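Local coordinates for fucolectin-related protein (PDB 2WMF), which probably hydrolyses host blood-group carbohydrate antigens, as the catalytic module of a Streptococcus pneumoniae family 98 glycoside hydrolase, at residues 176-181 with 206-211; 202-207 with 234-239; 299-304 with 513-518. All blocks are in the same frame, centred on the assembly; numbering follows the deposited sequence.

Contact 1 (176-181 with 206-211); sequences HFIWHD and NLVLAT
V208 lays its isopropyl group alongside I178: V208 CB lies 3.9 Å from I178 CG1, both side chains running the same way off one face of the sheet. The second branch, V208 CG2, also reaches CD2 of the H176 imidazole. Further along this face A210 CB sits against the H180 ring, 3.3 Å from ND1. H180 CG stands anti to the carbonyl carbon (chi1 -72°), and the turn of the ring about CB-CG brings ND1 toward strand 207-211; its N-H, close to the ring plane, is given to T211 O at 3.3 Å, the donor tilted 25° from the carbonyl plane of T211. A strand-to-strand side-chain bond thus continues the backbone ladder and restrains the turning of this ring. On the other face F177 and L207 lie side by side, L207 CD1 meeting the edge of the phenyl ring 3.8 Å from F177 CD2, while L209 CD2 packs on W179 CB. The W179 indole leads away from strand 207-211, and its NE1 bonds D181 OD2 at 2.8 Å on the anti lone pair of that oxygen; D181 OD1 is taken by N151 N, so both carboxylate oxygens are held. Between the two layers of side chains the backbone bonds alternate in the parallel manner, from F177 N to N206 O at 2.8 Å through to D181 N with A210 O. These are the fifth and sixth strands of a (beta/alpha)8 barrel, joined by a beta-alpha-beta crossover. I178, V208, H180 and A210 face the barrel interior; F177 and W179 meet helix 159-172, W179 and L209 meet helix 184-192, the W179 ring takes F196 edge-to-face, and strand 143-149 bonds the far side of strand 176-180.

Contact 2 (202-207 with 234-239); sequences KYHKNL and LCDNWG
H204 O is gripped by two backbone N-H groups that arrive from opposite faces of its carbonyl plane: D236 N across the contact at 2.9 Å, standing 45° out of that plane, and L207 N of its own 3-10 turn at 3.2 Å. This is where two successive alpha-to-beta loops of the (beta/alpha)8 barrel meet, one running from helix 194-203 into strand 207-212, the other from helix 219-231 into strand 237-243. D236 N also makes a weak bond to L207 O, so the loop before the second strand rests on both ends of the turn. Water 2 adds to that hold: it donates to K205 O and L207 O and accepts from N237 ND2, an amide held as well by I33 O, while N237 OD1 bonds T288 OG1. On the apolar side L207 packs against the loop, with CD2 3.4 Å from L234 O and CG 3.9 Å from C235 CB; F196 and S200 of helix 194-203 also touch the leucine. H204 CB rests against the L234 carbonyl, and ND1 of its ring turns back to Q201 O. D236 OD2 comes within 3.4 Å of K205 CA. Its charge probably feels K205, but the ammonium stays beyond salt-bridge range; with CG anti to the backbone N (chi1 -166°) the K205 chain runs past the carboxylate, CG 3.8 Å from D236 OD2, and bends at its last torsion. Water 3 fills the role of go-between, accepting from K205 NZ and donating to D236 OD2 at 2.6 Å.

Contact 3 (299-304 with 513-518); sequences FMTNDV and NWISKN
N302 supplies the direct hydrogen bonds of this contact from the tip of a beta hairpin with a two-residue loop, the type I' turn T301 to V304, which abuts the C-terminal end of helix 506-517. Both hydrogens of its ND2 are used and both bonds lie in the amide plane: one goes to S516 OG at 3.0 Å (161° at the hydrogen), the other to N513 OD1 at 3.0 Å (171°). The N302 and N513 amides are nearly coplanar, though the side chains cross at about a right angle. Lying between its backbone N and carbonyl carbon (chi1 73°), S516 OG reaches back to donate to N513 O, a bond that helps to orient it as acceptor for N302; K517 NZ adds a weak bond to S516 OG. T301 OG1 hydrogen-bonds A512 O of the same helix. In van der Waals contact, T301 OG1 lies 3.4 Å from S516 CB and near I515 CG2, while V304 CG2 lies 4.4 Å from S516 CB. The hairpin is also held by a backbone bond of N302 with W55 and by N57, which bonds M300 O and D303 N. Solvent completes the polar patch: water 4 donates to N302 OD1 at 3.0 Å and to N513 OD1 at 2.9 Å.

From the N terminus, contact 1 closes first: strand 176-180 departs through helices 184-192 and 194-203 and returns as strand 207-212. Before that loop is complete, contact 2 opens at 202-207, then closes after helix 219-231 at 234-239, so the two loops overlap end to end, sharing N206 and L207, and neither nests in the other. Together they tie three consecutive barrel strands, and probable backbone bonds T211 N to G239 O and G239 N to L209 O carry the sheet onward. Contact 3 follows in series, its nearest atoms about 13 Å from contact 1, closing a far longer loop that joins the hairpin after the last barrel strand to a helix of the C-terminal region.

Contact 1 (176-181 with 206-211)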
loop_
_atom_site.group_PDB
_atom_site.type_symbol
_atom_site.label_atom_id
_atom_site.label_comp_id
_atom_site.label_asym_id
_atom_site.label_seq_id
_atom_site.Cartn_x
_atom_site.Cartn_y
_atom_site.Cartn_z
ATOM N N HIS A 176 10.406 -14.151 -8.145
ATOM C CA HIS A 176 9.000 -13.678 -8.083
ATOM C C HIS A 176 8.613 -12.834 -9.312
ATOM O O HIS A 176 9.375 -11.986 -9.757
ATOM C CB HIS A 176 8.760 -12.844 -6.829
ATOM C CG HIS A 176 8.716 -13.644 -5.562
ATOM N ND1 HIS A 176 9.835 -13.885 -4.780
ATOM C CD2 HIS A 176 7.677 -14.262 -4.950
ATOM C CE1 HIS A 176 9.479 -14.639 -3.749
ATOM N NE2 HIS A 176 8.166 -14.872 -3.821
ATOM N N PHE A 177 7.407 -13.081 -9.796
ATOM C CA PHE A 177 6.749 -12.271 -10.807
ATOM C C PHE A 177 5.727 -11.433 -10.059
ATOM O O PHE A 177 4.828 -11.968 -9.388
ATOM C CB PHE A 177 6.055 -13.150 -11.851
ATOM C CG PHE A 177 5.445 -12.376 -13.030
ATOM C CD1 PHE A 177 6.214 -12.070 -14.127
ATOM C CD2 PHE A 177 4.131 -11.895 -12.968
ATOM C CE1 PHE A 177 5.707 -11.356 -15.204
ATOM C CE2 PHE A 177 3.596 -11.196 -14.025
ATOM C CZ PHE A 177 4.377 -10.902 -15.135
ATOM N N ILE A 178 5.871 -10.116 -10.183
ATOM C CA ILE A 178 5.023 -9.148 -9.429
ATOM C C ILE A 178 4.209 -8.339 -10.437
ATOM O O ILE A 178 4.779 -7.610 -11.259
ATOM C CB ILE A 178 5.850 -8.227 -8.517
ATOM C CG1 ILE A 178 6.713 -9.071 -7.564
ATOM C CG2 ILE A 178 4.918 -7.239 -7.721
ATOM C CD1 ILE A 178 7.506 -8.263 -6.567
ATOM N N TRP A 179 2.881 -8.471 -10.339
ATOM C CA TRP A 179 1.955 -7.817 -11.283
ATOM C C TRP A 179 1.114 -6.736 -10.573
ATOM O O TRP A 179 0.267 -7.075 -9.767
ATOM C CB TRP A 179 1.019 -8.858 -11.942
ATOM C CG TRP A 179 0.247 -8.352 -13.135
ATOM C CD1 TRP A 179 -0.029 -7.044 -13.461
ATOM C CD2 TRP A 179 -0.363 -9.151 -14.151
ATOM N NE1 TRP A 179 -0.776 -6.990 -14.602
ATOM C CE2 TRP A 179 -1.009 -8.267 -15.045
ATOM C CE3 TRP A 179 -0.439 -10.538 -14.387
ATOM C CZ2 TRP A 179 -1.688 -8.729 -16.180
ATOM C CZ3 TRP A 179 -1.110 -10.997 -15.484
ATOM C CH2 TRP A 179 -1.740 -10.095 -16.374
ATOM N N HIS A 180 1.379 -5.459 -10.862
ATOM C CA HIS A 180 0.600 -4.340 -10.309
ATOM C C HIS A 180 -0.427 -3.905 -11.347
ATOM O O HIS A 180 -0.089 -3.528 -12.490
ATOM C CB HIS A 180 1.499 -3.124 -10.015
ATOM C CG HIS A 180 2.418 -3.280 -8.839
ATOM N ND1 HIS A 180 1.987 -3.213 -7.529
ATOM C CD2 HIS A 180 3.766 -3.414 -8.789
ATOM C CE1 HIS A 180 3.031 -3.331 -6.719
ATOM N NE2 HIS A 180 4.125 -3.441 -7.452
ATOM N N ASP A 181 -1.703 -3.915 -10.958
ATOM C CA ASP A 181 -2.781 -3.488 -11.872
ATOM C C ASP A 181 -4.055 -3.268 -11.071
ATOM O O ASP A 181 -4.055 -3.407 -9.839
ATOM C CB ASP A 181 -2.954 -4.487 -13.047
ATOM C CG ASP A 181 -2.671 -3.869 -14.386
ATOM O OD1 ASP A 181 -3.005 -2.671 -14.551
ATOM O OD2 ASP A 181 -2.073 -4.576 -15.254
ATOM N N ASN A 206 5.522 -18.297 -6.600
ATOM C CA ASN A 206 6.390 -17.295 -7.247
ATOM C C ASN A 206 5.633 -16.074 -7.733
ATOM O O ASN A 206 6.236 -15.186 -8.320
ATOM C CB ASN A 206 7.098 -17.930 -8.441
ATOM C CG ASN A 206 7.889 -19.172 -8.049
ATOM O OD1 ASN A 206 9.085 -19.103 -7.700
ATOM N ND2 ASN A 206 7.239 -20.304 -8.134
ATOM N N LEU A 207 4.330 -16.017 -7.441
ATOM C CA LEU A 207 3.472 -14.955 -7.985
ATOM C C LEU A 207 3.040 -13.993 -6.870
ATOM O O LEU A 207 2.604 -14.427 -5.822
ATOM C CB LEU A 207 2.216 -15.540 -8.621
ATOM C CG LEU A 207 1.216 -14.608 -9.327
ATOM C CD1 LEU A 207 1.932 -13.748 -10.426
ATOM C CD2 LEU A 207 0.006 -15.386 -9.873
ATOM N N VAL A 208 3.127 -12.703 -7.149
ATOM C CA VAL A 208 2.544 -11.655 -6.311
ATOM C C VAL A 208 1.582 -10.849 -7.186
ATOM O O VAL A 208 2.008 -10.325 -8.232
ATOM C CB VAL A 208 3.596 -10.686 -5.772
ATOM C CG1 VAL A 208 2.916 -9.650 -4.871
ATOM C CG2 VAL A 208 4.743 -11.475 -5.052
ATOM N N LEU A 209 0.305 -10.783 -6.791
ATOM C CA LEU A 209 -0.685 -9.957 -7.491
ATOM C C LEU A 209 -0.912 -8.724 -6.593
ATOM O O LEU A 209 -0.981 -8.826 -5.360
ATOM C CB LEU A 209 -1.963 -10.747 -7.772
ATOM C CG LEU A 209 -1.786 -11.952 -8.730
ATOM C CD1 LEU A 209 -3.099 -12.773 -8.917
ATOM C CD2 LEU A 209 -1.114 -11.489 -10.041
ATOM N N ALA A 210 -0.991 -7.554 -7.202
ATOM C CA ALA A 210 -0.987 -6.304 -6.437
ATOM C C ALA A 210 -1.794 -5.199 -7.085
ATOM O O ALA A 210 -1.921 -5.123 -8.297
ATOM C CB ALA A 210 0.491 -5.840 -6.170
ATOM N N THR A 211 -2.310 -4.321 -6.242
ATOM C CA THR A 211 -3.138 -3.253 -6.721
ATOM C C THR A 211 -2.281 -2.100 -7.289
ATOM O O THR A 211 -1.066 -2.039 -7.125
ATOM C CB THR A 211 -4.045 -2.704 -5.565
ATOM O OG1 THR A 211 -3.219 -1.986 -4.628
ATOM C CG2 THR A 211 -4.805 -3.845 -4.826
#

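Contact 2 (202-207 with 234-239)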
loop_
_atom_site.group_PDB
_atom_site.type_symbol
_atom_site.label_atom_id
_atom_site.label_comp_id
_atom_site.label_asym_id
_atom_site.label_seq_id
_atom_site.Cartn_x
_atom_site.Cartn_y
_atom_site.Cartn_z
ATOM N N LYS A 202 -0.206 -23.486 -10.711
ATOM C CA LYS A 202 1.069 -24.228 -10.616
ATOM C C LYS A 202 2.117 -23.447 -9.821
ATOM O O LYS A 202 2.842 -23.997 -8.984
ATOM C CB LYS A 202 1.664 -24.501 -12.005
ATOM C CG LYS A 202 0.949 -25.479 -12.911
ATOM C CD LYS A 202 1.687 -25.502 -14.243
ATOM C CE LYS A 202 1.321 -26.701 -15.115
ATOM N NZ LYS A 202 0.902 -26.289 -16.516
ATOM N N TYR A 203 2.200 -22.142 -10.094
ATOM C CA TYR A 203 3.353 -21.344 -9.684
ATOM C C TYR A 203 2.982 -20.247 -8.703
ATOM O O TYR A 203 3.692 -19.245 -8.612
ATOM C CB TYR A 203 4.049 -20.741 -10.918
ATOM C CG TYR A 203 4.455 -21.761 -11.959
ATOM C CD1 TYR A 203 5.258 -22.848 -11.617
ATOM C CD2 TYR A 203 4.030 -21.641 -13.291
ATOM C CE1 TYR A 203 5.635 -23.795 -12.576
ATOM C CE2 TYR A 203 4.386 -22.589 -14.235
ATOM C CZ TYR A 203 5.190 -23.651 -13.877
ATOM O OH TYR A 203 5.553 -24.593 -14.853
ATOM N N HIS A 204 1.886 -20.463 -7.979
ATOM C CA HIS A 204 1.411 -19.514 -6.956
ATOM C C HIS A 204 2.556 -19.079 -5.994
ATOM O O HIS A 204 2.601 -17.931 -5.559
ATOM C CB HIS A 204 0.201 -20.077 -6.195
ATOM C CG HIS A 204 0.464 -21.383 -5.499
ATOM N ND1 HIS A 204 0.221 -22.618 -6.070
ATOM C CD2 HIS A 204 0.964 -21.635 -4.268
ATOM C CE1 HIS A 204 0.576 -23.568 -5.206
ATOM N NE2 HIS A 204 1.031 -22.996 -4.114
ATOM N N LYS A 205 3.477 -19.996 -5.629
ATOM C CA LYS A 205 4.615 -19.616 -4.761
ATOM C C LYS A 205 5.393 -18.398 -5.283
ATOM O O LYS A 205 5.880 -17.570 -4.489
ATOM C CB LYS A 205 5.585 -20.801 -4.557
ATOM C CG LYS A 205 6.531 -20.549 -3.439
ATOM C CD LYS A 205 7.386 -21.703 -2.972
ATOM C CE LYS A 205 8.136 -21.195 -1.646
ATOM N NZ LYS A 205 7.398 -20.892 -0.292
ATOM N N ASN A 206 5.522 -18.297 -6.600
ATOM C CA ASN A 206 6.390 -17.295 -7.247
ATOM C C ASN A 206 5.633 -16.074 -7.733
ATOM O O ASN A 206 6.236 -15.186 -8.320
ATOM C CB ASN A 206 7.098 -17.930 -8.441
ATOM C CG ASN A 206 7.889 -19.172 -8.049
ATOM O OD1 ASN A 206 9.085 -19.103 -7.700
ATOM N ND2 ASN A 206 7.239 -20.304 -8.134
ATOM N N LEU A 207 4.330 -16.017 -7.441
ATOM C CA LEU A 207 3.472 -14.955 -7.985
ATOM C C LEU A 207 3.040 -13.993 -6.870
ATOM O O LEU A 207 2.604 -14.427 -5.822
ATOM C CB LEU A 207 2.216 -15.540 -8.621
ATOM C CG LEU A 207 1.216 -14.608 -9.327
ATOM C CD1 LEU A 207 1.932 -13.748 -10.426
ATOM C CD2 LEU A 207 0.006 -15.386 -9.873
ATOM N N LEU A 234 -4.181 -18.739 -5.461
ATOM C CA LEU A 234 -3.647 -18.420 -6.791
ATOM C C LEU A 234 -2.336 -17.612 -6.778
ATOM O O LEU A 234 -1.655 -17.550 -7.781
ATOM C CB LEU A 234 -4.724 -17.698 -7.604
ATOM C CG LEU A 234 -5.994 -18.514 -7.887
ATOM C CD1 LEU A 234 -7.093 -17.664 -8.547
ATOM C CD2 LEU A 234 -5.689 -19.769 -8.736
ATOM N N CYS A 235 -1.995 -16.991 -5.641
ATOM C CA CYS A 235 -0.711 -16.308 -5.471
ATOM C C CYS A 235 -0.374 -16.384 -3.968
ATOM O O CYS A 235 -1.259 -16.332 -3.105
ATOM C CB CYS A 235 -0.780 -14.860 -5.976
ATOM S SG CYS A 235 -2.061 -13.798 -5.195
ATOM N N ASP A 236 0.897 -16.542 -3.636
ATOM C CA ASP A 236 1.225 -16.739 -2.204
ATOM C C ASP A 236 1.315 -15.437 -1.405
ATOM O O ASP A 236 1.412 -15.451 -0.166
ATOM C CB ASP A 236 2.508 -17.556 -2.048
ATOM C CG ASP A 236 2.283 -19.059 -2.160
ATOM O OD1 ASP A 236 1.240 -19.456 -2.707
ATOM O OD2 ASP A 236 3.185 -19.821 -1.700
ATOM N N ASN A 237 1.364 -14.330 -2.133
ATOM C CA ASN A 237 1.444 -12.998 -1.540
ATOM C C ASN A 237 0.659 -12.044 -2.411
ATOM O O ASN A 237 0.563 -12.228 -3.637
ATOM C CB ASN A 237 2.911 -12.526 -1.463
ATOM C CG ASN A 237 3.716 -13.348 -0.483
ATOM O OD1 ASN A 237 3.627 -13.134 0.731
ATOM N ND2 ASN A 237 4.504 -14.336 -1.000
ATOM N N TRP A 238 0.081 -11.041 -1.770
ATOM C CA TRP A 238 -0.484 -9.903 -2.499
ATOM C C TRP A 238 0.050 -8.589 -1.933
ATOM O O TRP A 238 0.578 -8.537 -0.810
ATOM C CB TRP A 238 -2.026 -9.909 -2.507
ATOM C CG TRP A 238 -2.734 -9.509 -1.233
ATOM C CD1 TRP A 238 -2.981 -10.290 -0.144
ATOM C CD2 TRP A 238 -3.388 -8.256 -0.976
ATOM N NE1 TRP A 238 -3.727 -9.594 0.790
ATOM C CE2 TRP A 238 -3.948 -8.324 0.312
ATOM C CE3 TRP A 238 -3.528 -7.074 -1.703
ATOM C CZ2 TRP A 238 -4.679 -7.269 0.872
ATOM C CZ3 TRP A 238 -4.220 -6.030 -1.126
ATOM C CH2 TRP A 238 -4.799 -6.136 0.145
ATOM N N GLY A 239 -0.197 -7.506 -2.660
ATOM C CA GLY A 239 0.139 -6.202 -2.131
ATOM C C GLY A 239 -0.349 -5.064 -2.994
ATOM O O GLY A 239 -1.423 -5.172 -3.606
HETATM O O HOH W 1 2.990 -22.366 -1.473
HETATM O O HOH W 2 4.483 -15.113 -3.871
HETATM O O HOH W 3 5.225 -18.908 -0.386
#

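Contact 3 (299-304 with 513-518)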
loop_
_atom_site.group_PDB
_atom_site.type_symbol
_atom_site.label_atom_id
_atom_site.label_comp_id
_atom_site.label_asym_id
_atom_site.label_seq_id
_atom_site.Cartn_x
_atom_site.Cartn_y
_atom_site.Cartn_z
ATOM N N PHE A 299 10.140 8.558 -2.517
ATOM C CA PHE A 299 11.423 7.892 -2.283
ATOM C C PHE A 299 12.596 8.834 -2.124
ATOM O O PHE A 299 13.058 9.046 -1.015
ATOM C CB PHE A 299 11.681 6.816 -3.363
ATOM C CG PHE A 299 12.948 6.014 -3.159
ATOM C CD1 PHE A 299 13.387 5.633 -1.862
ATOM C CD2 PHE A 299 13.691 5.612 -4.264
ATOM C CE1 PHE A 299 14.547 4.892 -1.695
ATOM C CE2 PHE A 299 14.852 4.876 -4.107
ATOM C CZ PHE A 299 15.277 4.512 -2.816
ATOM N N MET A 300 13.038 9.466 -3.221
ATOM C CA MET A 300 14.369 10.123 -3.207
ATOM C C MET A 300 14.508 10.997 -4.469
ATOM O O MET A 300 14.052 10.630 -5.534
ATOM C CB MET A 300 15.458 9.027 -3.188
ATOM C CG MET A 300 16.805 9.395 -2.800
ATOM S SD MET A 300 17.869 7.906 -2.589
ATOM C CE MET A 300 17.970 7.260 -4.238
ATOM N N THR A 301 15.176 12.141 -4.316
ATOM C CA THR A 301 15.710 12.885 -5.446
ATOM C C THR A 301 17.135 13.294 -5.067
ATOM O O THR A 301 17.451 13.600 -3.887
ATOM C CB THR A 301 14.869 14.138 -5.847
ATOM O OG1 THR A 301 14.937 15.112 -4.806
ATOM C CG2 THR A 301 13.348 13.715 -6.200
ATOM N N ASN A 302 17.992 13.287 -6.068
ATOM C CA ASN A 302 19.421 13.641 -5.897
ATOM C C ASN A 302 20.075 12.857 -4.741
ATOM O O ASN A 302 20.945 13.366 -4.001
ATOM C CB ASN A 302 19.561 15.154 -5.704
ATOM C CG ASN A 302 19.153 15.917 -6.930
ATOM O OD1 ASN A 302 19.313 15.429 -8.059
ATOM N ND2 ASN A 302 18.573 17.100 -6.727
ATOM N N ASP A 303 19.662 11.585 -4.625
ATOM C CA ASP A 303 20.098 10.676 -3.564
ATOM C C ASP A 303 19.807 11.142 -2.130
ATOM O O ASP A 303 20.361 10.627 -1.164
ATOM C CB ASP A 303 21.598 10.343 -3.749
ATOM C CG ASP A 303 21.853 9.273 -4.812
ATOM O OD1 ASP A 303 20.907 8.584 -5.239
ATOM O OD2 ASP A 303 23.030 9.092 -5.212
ATOM N N VAL A 304 18.853 12.072 -1.999
ATOM C CA VAL A 304 18.371 12.546 -0.714
ATOM C C VAL A 304 16.964 11.988 -0.449
ATOM O O VAL A 304 16.009 12.361 -1.137
ATOM C CB VAL A 304 18.281 14.076 -0.677
ATOM C CG1 VAL A 304 17.825 14.575 0.719
ATOM C CG2 VAL A 304 19.665 14.677 -1.068
ATOM N N ASN A 513 14.806 18.897 -7.930
ATOM C CA ASN A 513 15.920 19.628 -7.359
ATOM C C ASN A 513 15.438 20.477 -6.168
ATOM O O ASN A 513 16.045 20.488 -5.084
ATOM C CB ASN A 513 16.591 20.497 -8.451
ATOM C CG ASN A 513 17.361 19.688 -9.490
ATOM O OD1 ASN A 513 17.760 18.535 -9.256
ATOM N ND2 ASN A 513 17.566 20.297 -10.667
ATOM N N TRP A 514 14.309 21.178 -6.359
ATOM C CA TRP A 514 13.717 21.971 -5.296
ATOM C C TRP A 514 13.409 21.066 -4.091
ATOM O O TRP A 514 13.645 21.430 -2.921
ATOM C CB TRP A 514 12.443 22.675 -5.813
ATOM C CG TRP A 514 11.860 23.595 -4.801
ATOM C CD1 TRP A 514 12.176 24.924 -4.638
ATOM C CD2 TRP A 514 10.917 23.275 -3.781
ATOM N NE1 TRP A 514 11.488 25.453 -3.591
ATOM C CE2 TRP A 514 10.695 24.478 -3.035
ATOM C CE3 TRP A 514 10.216 22.108 -3.417
ATOM C CZ2 TRP A 514 9.840 24.532 -1.958
ATOM C CZ3 TRP A 514 9.372 22.171 -2.321
ATOM C CH2 TRP A 514 9.187 23.376 -1.603
ATOM N N ILE A 515 12.832 19.903 -4.367
ATOM C CA ILE A 515 12.507 18.945 -3.299
ATOM C C ILE A 515 13.752 18.614 -2.495
ATOM O O ILE A 515 13.715 18.585 -1.262
ATOM C CB ILE A 515 11.818 17.652 -3.895
ATOM C CG1 ILE A 515 10.343 17.970 -4.223
ATOM C CG2 ILE A 515 11.919 16.455 -2.915
ATOM C CD1 ILE A 515 9.607 16.836 -5.069
ATOM N N SER A 516 14.845 18.330 -3.173
ATOM C CA SER A 516 16.067 17.900 -2.468
ATOM C C SER A 516 16.691 18.973 -1.577
ATOM O O SER A 516 17.471 18.647 -0.678
ATOM C CB SER A 516 17.131 17.377 -3.448
ATOM O OG SER A 516 17.735 18.432 -4.198
ATOM N N LYS A 517 16.352 20.244 -1.836
ATOM C CA LYS A 517 16.903 21.356 -1.081
ATOM C C LYS A 517 15.931 22.072 -0.163
ATOM O O LYS A 517 16.345 22.914 0.677
ATOM C CB LYS A 517 17.498 22.355 -2.052
ATOM C CG LYS A 517 18.588 21.800 -2.953
ATOM C CD LYS A 517 19.884 21.627 -2.171
ATOM C CE LYS A 517 21.035 21.152 -3.058
ATOM N NZ LYS A 517 20.671 19.934 -3.893
ATOM N N ASN A 518 14.637 21.780 -0.294
ATOM C CA ASN A 518 13.616 22.472 0.508
ATOM C C ASN A 518 12.872 21.395 1.293
ATOM O O ASN A 518 13.223 21.119 2.445
ATOM C CB ASN A 518 12.685 23.285 -0.374
ATOM C CG ASN A 518 13.385 24.469 -1.016
ATOM O OD1 ASN A 518 13.237 25.594 -0.521
ATOM N ND2 ASN A 518 14.142 24.229 -2.079
HETATM O O HOH W 4 16.967 15.825 -9.958
#